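Side-chain contacts in putative gdp-fucose protein o-fucosyltransferase 1 (Caenorhabditis elegans, PDB 3ZY2), which belongs to the GDP-fucose protein O-fucosyltransferase family of the GT-B clan and binds guanosine-5'-diphosphate in a pocket built from several parts of its chain: residues A[10-15]-A[87-92]; A[17-22]-A[47-52]; A[199-204]-A[315-320]; A[272-277]-A[325-330]. All coordinates share one frame; numbering follows the deposited sequence.

Interaction 1: residues A[10-15]-A[87-92]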
# COMPACT_ATOMS: atom_id res chain seq x y z
N TYR A 10 -20.11 9.74 5.83
CA TYR A 10 -19.19 10.55 5.02
C TYR A 10 -17.93 9.81 4.63
O TYR A 10 -17.52 8.84 5.28
CB TYR A 10 -18.79 11.83 5.77
CG TYR A 10 -19.97 12.70 6.05
CD1 TYR A 10 -20.80 12.46 7.16
CD2 TYR A 10 -20.32 13.74 5.18
CE1 TYR A 10 -21.92 13.24 7.40
CE2 TYR A 10 -21.43 14.51 5.42
CZ TYR A 10 -22.22 14.26 6.53
OH TYR A 10 -23.32 15.06 6.72
N ILE A 11 -17.30 10.29 3.56
CA ILE A 11 -15.95 9.89 3.19
C ILE A 11 -15.10 11.15 3.14
O ILE A 11 -15.53 12.13 2.54
CB ILE A 11 -15.92 9.20 1.81
CG1 ILE A 11 -16.59 7.83 1.86
CG2 ILE A 11 -14.48 9.05 1.27
CD1 ILE A 11 -17.07 7.36 0.49
N VAL A 12 -13.92 11.09 3.73
CA VAL A 12 -12.95 12.20 3.65
C VAL A 12 -11.60 11.59 3.31
O VAL A 12 -11.29 10.47 3.75
CB VAL A 12 -12.91 13.07 4.95
CG1 VAL A 12 -12.49 12.25 6.18
CG2 VAL A 12 -12.00 14.30 4.75
N PHE A 13 -10.82 12.28 2.49
CA PHE A 13 -9.53 11.72 2.05
C PHE A 13 -8.54 12.81 1.72
O PHE A 13 -8.92 13.97 1.46
CB PHE A 13 -9.71 10.78 0.83
CG PHE A 13 -9.85 11.51 -0.48
CD1 PHE A 13 -11.03 12.17 -0.81
CD2 PHE A 13 -8.76 11.56 -1.37
CE1 PHE A 13 -11.14 12.87 -2.02
CE2 PHE A 13 -8.86 12.27 -2.59
CZ PHE A 13 -10.05 12.92 -2.90
N CYS A 14 -7.27 12.41 1.73
CA CYS A 14 -6.17 13.23 1.24
C CYS A 14 -5.80 12.82 -0.18
O CYS A 14 -5.52 11.64 -0.40
CB CYS A 14 -4.93 13.07 2.12
SG CYS A 14 -3.60 14.14 1.52
N PRO A 15 -5.76 13.80 -1.12
CA PRO A 15 -5.19 13.51 -2.43
C PRO A 15 -3.68 13.62 -2.26
O PRO A 15 -3.05 14.59 -2.69
CB PRO A 15 -5.73 14.63 -3.32
CG PRO A 15 -6.06 15.75 -2.41
CD PRO A 15 -6.14 15.22 -0.98
N THR A 87 -19.84 17.02 16.08
CA THR A 87 -20.82 16.06 16.64
C THR A 87 -20.87 14.70 15.95
O THR A 87 -21.15 13.68 16.59
CB THR A 87 -22.27 16.63 16.64
OG1 THR A 87 -22.65 16.96 15.30
CG2 THR A 87 -22.41 17.86 17.54
N VAL A 88 -20.63 14.68 14.64
CA VAL A 88 -20.69 13.42 13.89
C VAL A 88 -19.41 12.58 14.03
O VAL A 88 -19.46 11.37 13.96
CB VAL A 88 -21.02 13.68 12.39
CG1 VAL A 88 -20.87 12.40 11.55
CG2 VAL A 88 -22.41 14.26 12.24
N TRP A 89 -18.27 13.23 14.24
CA TRP A 89 -16.98 12.54 14.18
C TRP A 89 -15.93 13.13 15.13
O TRP A 89 -14.91 13.68 14.70
CB TRP A 89 -16.49 12.60 12.74
CG TRP A 89 -15.35 11.70 12.40
CD1 TRP A 89 -15.25 10.35 12.62
CD2 TRP A 89 -14.16 12.08 11.67
NE1 TRP A 89 -14.06 9.88 12.09
CE2 TRP A 89 -13.38 10.92 11.52
CE3 TRP A 89 -13.69 13.30 11.16
CZ2 TRP A 89 -12.13 10.94 10.86
CZ3 TRP A 89 -12.44 13.32 10.51
CH2 TRP A 89 -11.68 12.14 10.38
N PRO A 90 -16.20 13.04 16.43
CA PRO A 90 -15.32 13.67 17.43
C PRO A 90 -13.96 12.95 17.51
O PRO A 90 -13.86 11.81 17.03
CB PRO A 90 -16.11 13.51 18.73
CG PRO A 90 -16.98 12.31 18.49
CD PRO A 90 -17.35 12.36 17.05
N PRO A 91 -12.93 13.62 18.07
CA PRO A 91 -11.59 13.01 18.10
C PRO A 91 -11.54 11.52 18.42
O PRO A 91 -10.79 10.78 17.76
CB PRO A 91 -10.87 13.85 19.15
CG PRO A 91 -11.48 15.23 19.01
CD PRO A 91 -12.87 15.05 18.42
N GLU A 92 -12.33 11.07 19.40
CA GLU A 92 -12.30 9.66 19.85
C GLU A 92 -12.66 8.62 18.78
O GLU A 92 -12.25 7.47 18.89
CB GLU A 92 -13.15 9.47 21.13
CG GLU A 92 -13.58 8.03 21.48
CD GLU A 92 -14.92 7.61 20.84
OE1 GLU A 92 -15.82 8.46 20.69
OE2 GLU A 92 -15.05 6.41 20.48

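Interaction 2: residues A[17-22]-A[47-52]. With GDP (guanosine-5'-diphosphate), chain C.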
# COMPACT_ATOMS: atom_id res chain seq x y z
N MET A 17 -1.02 11.94 -3.18
CA MET A 17 -0.04 11.49 -4.14
C MET A 17 0.10 12.41 -5.34
O MET A 17 -0.86 12.70 -6.06
CB MET A 17 -0.35 10.09 -4.63
CG MET A 17 0.71 9.60 -5.56
SD MET A 17 0.61 7.86 -5.89
CE MET A 17 -0.87 7.80 -6.87
N GLY A 18 1.32 12.88 -5.53
CA GLY A 18 1.67 13.69 -6.68
C GLY A 18 1.09 15.10 -6.70
O GLY A 18 0.48 15.58 -5.75
N ARG A 19 1.34 15.78 -7.81
CA ARG A 19 0.89 17.15 -8.01
C ARG A 19 -0.51 17.19 -8.62
O ARG A 19 -1.21 16.17 -8.60
CB ARG A 19 1.92 17.90 -8.83
CG ARG A 19 3.23 18.01 -8.00
CD ARG A 19 4.40 17.75 -8.90
NE ARG A 19 4.91 19.03 -9.30
CZ ARG A 19 5.75 19.28 -10.30
NH1 ARG A 19 6.19 18.32 -11.11
NH2 ARG A 19 6.12 20.54 -10.48
N PHE A 20 -0.95 18.35 -9.08
CA PHE A 20 -2.39 18.55 -9.37
C PHE A 20 -3.00 17.56 -10.33
O PHE A 20 -4.12 17.06 -10.10
CB PHE A 20 -2.64 19.97 -9.86
CG PHE A 20 -4.09 20.35 -9.94
CD1 PHE A 20 -4.88 20.36 -8.79
CD2 PHE A 20 -4.65 20.76 -11.15
CE1 PHE A 20 -6.22 20.74 -8.85
CE2 PHE A 20 -5.97 21.14 -11.23
CZ PHE A 20 -6.78 21.13 -10.10
N GLY A 21 -2.27 17.22 -11.39
CA GLY A 21 -2.81 16.26 -12.35
C GLY A 21 -3.04 14.90 -11.71
O GLY A 21 -4.05 14.26 -11.97
N ASN A 22 -2.12 14.45 -10.87
CA ASN A 22 -2.31 13.18 -10.14
C ASN A 22 -3.49 13.24 -9.16
O ASN A 22 -4.26 12.28 -9.03
CB ASN A 22 -1.05 12.78 -9.34
CG ASN A 22 0.17 12.40 -10.21
OD1 ASN A 22 1.20 12.00 -9.65
ND2 ASN A 22 0.08 12.54 -11.53
N ILE A 47 -3.48 20.19 -3.21
CA ILE A 47 -2.19 20.40 -2.59
C ILE A 47 -1.22 21.00 -3.59
O ILE A 47 -1.08 20.50 -4.70
CB ILE A 47 -1.65 19.07 -2.03
CG1 ILE A 47 -2.63 18.48 -1.00
CG2 ILE A 47 -0.30 19.31 -1.34
CD1 ILE A 47 -2.23 17.13 -0.42
N GLU A 48 -0.54 22.07 -3.17
CA GLU A 48 0.51 22.74 -3.95
C GLU A 48 1.83 22.58 -3.25
O GLU A 48 1.91 22.76 -2.04
CB GLU A 48 0.19 24.22 -4.11
CG GLU A 48 -0.90 24.49 -5.13
CD GLU A 48 -1.19 25.97 -5.29
OE1 GLU A 48 -0.51 26.82 -4.67
OE2 GLU A 48 -2.11 26.30 -6.03
N PHE A 49 2.88 22.28 -4.00
CA PHE A 49 4.20 22.09 -3.42
C PHE A 49 5.21 23.17 -3.77
O PHE A 49 6.30 23.19 -3.18
CB PHE A 49 4.77 20.74 -3.83
CG PHE A 49 3.98 19.57 -3.32
CD1 PHE A 49 4.05 19.17 -2.00
CD2 PHE A 49 3.17 18.85 -4.19
CE1 PHE A 49 3.32 18.08 -1.54
CE2 PHE A 49 2.43 17.75 -3.75
CZ PHE A 49 2.51 17.36 -2.43
N LYS A 50 4.88 24.07 -4.70
CA LYS A 50 5.85 25.07 -5.18
C LYS A 50 5.90 26.31 -4.27
O LYS A 50 5.72 27.45 -4.70
CB LYS A 50 5.65 25.35 -6.69
CG LYS A 50 4.87 26.62 -7.15
CD LYS A 50 3.49 26.83 -6.49
CE LYS A 50 2.40 25.96 -7.10
NZ LYS A 50 2.54 24.56 -6.63
N HIS A 51 6.13 26.04 -2.99
CA HIS A 51 6.18 27.07 -1.96
C HIS A 51 7.17 26.61 -0.91
O HIS A 51 7.62 25.46 -0.93
CB HIS A 51 4.80 27.23 -1.29
CG HIS A 51 3.68 27.47 -2.25
ND1 HIS A 51 3.45 28.71 -2.82
CD2 HIS A 51 2.73 26.64 -2.73
CE1 HIS A 51 2.39 28.62 -3.62
NE2 HIS A 51 1.94 27.38 -3.57
N PRO A 52 7.53 27.50 0.04
CA PRO A 52 8.43 27.09 1.11
C PRO A 52 7.83 25.98 1.96
O PRO A 52 8.56 25.21 2.60
CB PRO A 52 8.60 28.36 1.94
CG PRO A 52 8.24 29.46 1.02
CD PRO A 52 7.18 28.93 0.13
PB GDP C . 2.30 15.36 -14.61
O1B GDP C . 2.39 16.37 -15.70
O2B GDP C . 1.40 14.09 -14.52
O3B GDP C . 3.39 15.55 -13.39
O3A GDP C . 1.23 16.52 -13.92
PA GDP C . 0.99 16.80 -12.24
O1A GDP C . -0.09 18.09 -12.70
O2A GDP C . 0.67 15.84 -11.38
O5' GDP C . 2.71 17.30 -12.12
C5' GDP C . 2.54 18.37 -12.82
C4' GDP C . 2.97 19.61 -12.51
O4' GDP C . 3.99 20.46 -12.82
C3' GDP C . 1.77 20.32 -12.54
O3' GDP C . 0.60 20.54 -11.28
C2' GDP C . 2.18 22.45 -12.24
O2' GDP C . 2.38 22.51 -10.90
C1' GDP C . 3.41 22.11 -13.07
N9 GDP C . 3.04 22.20 -14.30
C8 GDP C . 2.99 20.87 -15.54
N7 GDP C . 2.57 21.77 -16.36
C5 GDP C . 2.32 23.02 -16.23
C6 GDP C . 1.80 24.51 -16.94
O6 GDP C . 1.54 24.28 -18.03
N1 GDP C . 1.86 25.24 -16.15
C2 GDP C . 2.13 25.50 -14.97
N2 GDP C . 2.11 26.31 -14.40
N3 GDP C . 2.66 24.44 -13.92
C4 GDP C . 2.71 23.23 -14.70

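Interaction 3: residues A[199-204]-A[315-320]. With GDP (guanosine-5'-diphosphate), chain C.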
# COMPACT_ATOMS: atom_id res chain seq x y z
N GLU A 199 -13.47 33.43 -15.60
CA GLU A 199 -13.39 34.81 -16.03
C GLU A 199 -11.97 35.21 -16.36
O GLU A 199 -11.73 35.96 -17.33
CB GLU A 199 -14.01 35.71 -14.95
CG GLU A 199 -15.55 35.63 -14.90
CD GLU A 199 -16.21 35.67 -16.28
OE1 GLU A 199 -15.99 36.65 -17.03
OE2 GLU A 199 -16.93 34.71 -16.63
N GLN A 200 -11.00 34.74 -15.58
CA GLN A 200 -9.60 35.05 -15.87
C GLN A 200 -9.21 34.48 -17.24
O GLN A 200 -8.51 35.14 -18.03
CB GLN A 200 -8.67 34.48 -14.79
CG GLN A 200 -8.63 35.33 -13.51
CD GLN A 200 -7.97 34.64 -12.35
OE1 GLN A 200 -7.44 33.53 -12.46
NE2 GLN A 200 -8.02 35.30 -11.19
N ALA A 201 -9.69 33.28 -17.52
CA ALA A 201 -9.41 32.63 -18.82
C ALA A 201 -10.05 33.38 -19.97
O ALA A 201 -9.39 33.63 -20.99
CB ALA A 201 -9.90 31.18 -18.79
N LYS A 202 -11.32 33.75 -19.80
CA LYS A 202 -12.04 34.49 -20.83
C LYS A 202 -11.34 35.81 -21.11
O LYS A 202 -11.18 36.19 -22.28
CB LYS A 202 -13.49 34.73 -20.40
CG LYS A 202 -14.34 33.48 -20.41
CD LYS A 202 -15.72 33.75 -19.83
CE LYS A 202 -16.65 32.54 -20.01
NZ LYS A 202 -18.05 32.77 -19.53
N LYS A 203 -10.90 36.51 -20.07
CA LYS A 203 -10.24 37.79 -20.25
C LYS A 203 -8.92 37.65 -20.99
O LYS A 203 -8.61 38.46 -21.86
CB LYS A 203 -10.01 38.52 -18.93
CG LYS A 203 -11.23 39.22 -18.40
CD LYS A 203 -10.82 40.13 -17.24
CE LYS A 203 -12.02 40.77 -16.54
NZ LYS A 203 -12.88 39.76 -15.88
N PHE A 204 -8.14 36.63 -20.64
CA PHE A 204 -6.85 36.45 -21.30
C PHE A 204 -7.06 36.14 -22.78
O PHE A 204 -6.35 36.66 -23.64
CB PHE A 204 -6.04 35.32 -20.64
CG PHE A 204 -4.65 35.18 -21.23
CD1 PHE A 204 -4.42 34.35 -22.34
CD2 PHE A 204 -3.57 35.89 -20.69
CE1 PHE A 204 -3.14 34.25 -22.90
CE2 PHE A 204 -2.30 35.76 -21.22
CZ PHE A 204 -2.08 34.95 -22.33
N MET A 315 -1.27 27.83 -13.05
CA MET A 315 -1.58 26.52 -13.61
C MET A 315 -3.07 26.32 -13.89
O MET A 315 -3.42 25.65 -14.86
CB MET A 315 -1.00 25.37 -12.79
CG MET A 315 -1.84 24.95 -11.58
SD MET A 315 -1.06 23.61 -10.61
CE MET A 315 -0.14 24.65 -9.53
N TYR A 316 -3.94 26.86 -13.02
CA TYR A 316 -5.37 26.54 -13.15
C TYR A 316 -5.99 27.33 -14.29
O TYR A 316 -6.77 26.78 -15.08
CB TYR A 316 -6.11 26.77 -11.83
CG TYR A 316 -5.39 26.15 -10.66
CD1 TYR A 316 -5.36 24.75 -10.49
CD2 TYR A 316 -4.68 26.96 -9.74
CE1 TYR A 316 -4.66 24.16 -9.41
CE2 TYR A 316 -3.99 26.36 -8.66
CZ TYR A 316 -3.98 24.97 -8.51
OH TYR A 316 -3.32 24.33 -7.47
N THR A 317 -5.61 28.59 -14.38
CA THR A 317 -6.09 29.44 -15.47
C THR A 317 -5.54 28.90 -16.78
O THR A 317 -6.26 28.87 -17.78
CB THR A 317 -5.77 30.92 -15.26
OG1 THR A 317 -6.35 31.35 -14.01
CG2 THR A 317 -6.34 31.76 -16.39
N SER A 318 -4.31 28.38 -16.77
CA SER A 318 -3.77 27.74 -17.99
C SER A 318 -4.62 26.55 -18.40
O SER A 318 -4.93 26.39 -19.58
CB SER A 318 -2.31 27.31 -17.85
OG SER A 318 -1.46 28.46 -17.86
N LEU A 319 -4.96 25.68 -17.45
CA LEU A 319 -5.84 24.55 -17.78
C LEU A 319 -7.17 25.02 -18.38
O LEU A 319 -7.68 24.44 -19.37
CB LEU A 319 -6.11 23.71 -16.52
CG LEU A 319 -4.90 22.88 -16.04
CD1 LEU A 319 -5.17 22.41 -14.63
CD2 LEU A 319 -4.64 21.68 -16.95
N ALA A 320 -7.75 26.05 -17.77
CA ALA A 320 -9.03 26.57 -18.23
C ALA A 320 -8.92 27.12 -19.66
O ALA A 320 -9.79 26.85 -20.49
CB ALA A 320 -9.53 27.64 -17.26
PB GDP C . 2.30 15.36 -14.61
O1B GDP C . 2.39 16.37 -15.70
O2B GDP C . 1.40 14.09 -14.52
O3B GDP C . 3.39 15.55 -13.39
O3A GDP C . 1.23 16.52 -13.92
PA GDP C . 0.99 16.80 -12.24
O1A GDP C . -0.09 18.09 -12.70
O2A GDP C . 0.67 15.84 -11.38
O5' GDP C . 2.71 17.30 -12.12
C5' GDP C . 2.54 18.37 -12.82
C4' GDP C . 2.97 19.61 -12.51
O4' GDP C . 3.99 20.46 -12.82
C3' GDP C . 1.77 20.32 -12.54
O3' GDP C . 0.60 20.54 -11.28
C2' GDP C . 2.18 22.45 -12.24
O2' GDP C . 2.38 22.51 -10.90
C1' GDP C . 3.41 22.11 -13.07
N9 GDP C . 3.04 22.20 -14.30
C8 GDP C . 2.99 20.87 -15.54
N7 GDP C . 2.57 21.77 -16.36
C5 GDP C . 2.32 23.02 -16.23
C6 GDP C . 1.80 24.51 -16.94
O6 GDP C . 1.54 24.28 -18.03
N1 GDP C . 1.86 25.24 -16.15
C2 GDP C . 2.13 25.50 -14.97
N2 GDP C . 2.11 26.31 -14.40
N3 GDP C . 2.66 24.44 -13.92
C4 GDP C . 2.71 23.23 -14.70

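Interaction 4: residues A[272-277]-A[325-330]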
# COMPACT_ATOMS: atom_id res chain seq x y z
N VAL A 272 3.46 24.43 -36.05
CA VAL A 272 3.27 25.07 -37.33
C VAL A 272 2.25 24.29 -38.18
O VAL A 272 1.39 24.88 -38.81
CB VAL A 272 4.61 25.19 -38.09
CG1 VAL A 272 4.37 25.55 -39.55
CG2 VAL A 272 5.49 26.22 -37.42
N GLU A 273 2.35 22.96 -38.16
CA GLU A 273 1.41 22.10 -38.87
C GLU A 273 -0.03 22.34 -38.39
O GLU A 273 -0.95 22.52 -39.19
CB GLU A 273 1.81 20.63 -38.70
CG GLU A 273 1.20 19.71 -39.72
CD GLU A 273 -0.22 19.31 -39.38
OE1 GLU A 273 -0.51 19.04 -38.19
OE2 GLU A 273 -1.06 19.27 -40.31
N LYS A 274 -0.21 22.38 -37.08
CA LYS A 274 -1.55 22.55 -36.52
C LYS A 274 -2.08 23.96 -36.76
O LYS A 274 -3.26 24.14 -37.01
CB LYS A 274 -1.57 22.21 -35.03
CG LYS A 274 -1.20 20.75 -34.72
CD LYS A 274 -2.19 19.77 -35.31
CE LYS A 274 -1.81 18.32 -35.00
NZ LYS A 274 -2.76 17.39 -35.66
N VAL A 275 -1.20 24.97 -36.70
CA VAL A 275 -1.60 26.33 -37.06
C VAL A 275 -2.15 26.38 -38.49
O VAL A 275 -3.21 26.95 -38.75
CB VAL A 275 -0.43 27.32 -36.88
CG1 VAL A 275 -0.64 28.62 -37.66
CG2 VAL A 275 -0.26 27.64 -35.40
N GLY A 276 -1.41 25.75 -39.41
CA GLY A 276 -1.84 25.63 -40.79
C GLY A 276 -3.17 24.88 -40.92
O GLY A 276 -4.05 25.32 -41.66
N SER A 277 -3.31 23.79 -40.17
CA SER A 277 -4.48 22.90 -40.28
C SER A 277 -5.80 23.62 -39.96
O SER A 277 -6.83 23.33 -40.59
CB SER A 277 -4.32 21.64 -39.40
OG SER A 277 -4.54 21.92 -38.02
N ALA A 325 -9.77 26.29 -25.89
CA ALA A 325 -9.06 26.48 -27.17
C ALA A 325 -9.83 25.91 -28.34
O ALA A 325 -10.60 24.98 -28.17
CB ALA A 325 -7.67 25.85 -27.10
N ASP A 326 -9.58 26.44 -29.53
CA ASP A 326 -10.16 25.82 -30.73
C ASP A 326 -9.53 24.47 -31.00
O ASP A 326 -10.23 23.56 -31.44
CB ASP A 326 -10.05 26.78 -31.91
CG ASP A 326 -10.80 28.09 -31.64
OD1 ASP A 326 -10.23 28.99 -30.96
OD2 ASP A 326 -11.98 28.21 -32.09
N LEU A 327 -8.24 24.33 -30.73
CA LEU A 327 -7.53 23.05 -30.82
C LEU A 327 -6.51 23.00 -29.69
O LEU A 327 -5.82 23.99 -29.45
CB LEU A 327 -6.80 22.89 -32.15
CG LEU A 327 -5.96 21.60 -32.28
CD1 LEU A 327 -6.88 20.37 -32.30
CD2 LEU A 327 -5.08 21.63 -33.51
N PHE A 328 -6.45 21.88 -28.98
CA PHE A 328 -5.48 21.63 -27.92
C PHE A 328 -4.49 20.58 -28.42
O PHE A 328 -4.91 19.56 -28.94
CB PHE A 328 -6.19 21.09 -26.68
CG PHE A 328 -5.25 20.52 -25.62
CD1 PHE A 328 -4.23 21.29 -25.06
CD2 PHE A 328 -5.43 19.23 -25.16
CE1 PHE A 328 -3.41 20.74 -24.08
CE2 PHE A 328 -4.59 18.69 -24.17
CZ PHE A 328 -3.59 19.46 -23.62
N VAL A 329 -3.20 20.88 -28.28
CA VAL A 329 -2.14 19.85 -28.49
C VAL A 329 -1.45 19.62 -27.16
O VAL A 329 -0.80 20.53 -26.62
CB VAL A 329 -1.10 20.24 -29.58
CG1 VAL A 329 -0.20 19.03 -29.91
CG2 VAL A 329 -1.78 20.74 -30.84
N GLY A 330 -1.60 18.42 -26.61
CA GLY A 330 -1.04 18.12 -25.30
C GLY A 330 0.12 17.15 -25.31
O GLY A 330 0.58 16.73 -26.39

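Interaction 1: residues A[10-15]-A[87-92]
Two apolar pairs carry this contact, Y10 with V88 and V12 with W89, and both are loose van der Waals approaches. The Y10 ring offers its CE1 to the CG1 methyl of V88 at 4.4 Å, meeting it obliquely. Two residues further along the strand, the CG1 methyl of V12 comes obliquely to CH2 of the W89 indole, 4.3 Å away. The indole extends from the backbone with CG opposite its own N (chi1 -167°), which brings its six-membered ring in to meet V12. Together the two pairs bury 105 Å².

Strand 10-13 runs between strands 40-42 and 168-171 in a six-stranded parallel sheet, one Rossmann-like half of a GT-B fold. The alternation of the strand sends Y10 and V12 to the end of helix 77-88, while I11 and F13 pack on helix 20-37. A branched valine suits both segments: it fits the flat, extended strand at V12, and at V88 it gives the last helical turn an apolar edge that also touches P167. W89, the first residue beyond the helix, reaches V12 and also touches V168.

The polar groups look outside the pair. Y10 OH is hydrogen-bonded to the backbone N of D6, and the carbonyl of W89 takes a bond from the side chain of R94. W89 NE1 makes a weak bond to the carbonyl of K93.

Interaction 2: residues A[17-22]-A[47-52]
The F49 ring receives the carbonyl oxygen of G18 at its edge, in the ring plane, with G18 O 3.5 Å from F49 CE2. I47 CG2 lies above one face of the same ring, toward its rim, and R19 brings its CG to the edge near CD2. The guanidinium of R19 is turned 56° from the F49 ring and carries O4' of guanosine-5'-diphosphate over one face, 3.1 Å above its plane. Bends at chi2 (138°) and chi3 fold the arginine along the ligand instead of stretching it away.

R19 is the N-cap residue of helix 20-37, whose first turn holds the alpha phosphate, as is common in Rossmann-like nucleotide sites. G21 N gives a hydrogen bond of 2.7 Å to O1A of guanosine-5'-diphosphate, and N22 N one of 3.2 Å to its O2A; the helix dipole would probably assist both. Glycine suits position 21 because the backbone can come right up to the oxygen, and G18 takes a positive phi (71°).

On the other segment, H51 NE2 donates to E48 OE1 (2.7 Å), meeting the carboxylate on its anti side and nearly in the imidazole plane. E48 OE2 is hydrogen-bonded to Y316 OH, while Q103 of the second subunit accepts a bond from G18 N.

Interaction 3: residues A[199-204]-A[315-320]
A201 and T317 mark the crossing of two helices, their CA atoms 5.7 Å apart, where the axes of segments 199-204 and 315-320 approach to 8.8 Å at a signed angle of -65°. Both helices belong to the second Rossmann-like half of the GT-B fold, built round the five-stranded parallel sheet.

Small side chains occupy the crossing. The methyls of A201 and A320 meet CB to CB at 3.9 Å, and T317 places CG2 against the backbone N of A201 at 3.8 Å. T317 holds that methyl opposite its own N while OG1 stands opposite the carbonyl carbon (chi1 -58°), so one branch packs and the other remains available for polar contact. The short side chains of alanine and threonine allow the backbones to come this close; I321, next after A320, also touches A201.

At the margin, the Q200 side chain, extended beyond CG, crosses that of T317 at about a right angle. Its OE1 lies 2.9 Å from T317 OG1 in a weak hydrogen bond.

Helix 315-324 also faces the ligand at its first turn. Chi1 of M315 (83°) sets CG between the backbone N and the carbonyl carbon, above the centre of the Y316 ring. The bend at chi3 turns only CE, toward the ribose, while the extended chi2 carries M315 SD to 3.6 Å from O3' of guanosine-5'-diphosphate.

Interaction 4: residues A[272-277]-A[325-330]
The carbonyl oxygen of K274 accepts a hydrogen bond from S277 OG at 2.8 Å, with a C=O...donor angle of 114° and the hydroxyl tilted 20° from the carbonyl plane. This bond within helix 264-278 turns a serine hydroxyl back on the helix, a frequent use of serine in a helical turn.

The contact with strand 327-330 is made by the methylenes of the same lysine. K274 CB and CD both lie 3.9 Å from L327 CD2, and the two side chains cross at about a right angle. K274 CG meets the CG2 methyl of V329, also at 3.9 Å. The bend at chi2 (-64°) brings CD back over L327 CD2.

L327 and V329 point to this face of the five-stranded parallel sheet, in which strand 327-330 lies between 213-218 and 354-356; F328, between them, packs on helix 335-346. Helix 264-278 therefore covers the face away from helix 335-346. Beyond the stem, K274 NZ comes within 3.8 Å of the exposed E273 OE1, a long salt bridge.

Lysine thus serves two environments: its hydrocarbon stem shields leucine and valine, while its charge stays beside a carboxylate at the partly exposed margin and is not buried against the sheet.

Interactions 1, 3 and 4 are largely buried, whereas interaction 2 is a surface contact beside guanosine-5'-diphosphate. Interaction 1 belongs to the six-stranded sheet and interaction 4 to the five-stranded one, on opposite sides of the chain's centre, their own centres about 45 Å apart. Both set apolar groups against a strand, with aromatic rings and valine methyls in the first and a lysine stem in the second. Interactions 2 and 3 both touch guanosine-5'-diphosphate, and F20 packs on L319 between them. Strand 10-13 leads into helix 20-37, tying 1 to 2, and helix 315-324 leads into strand 327-330, tying 3 to 4.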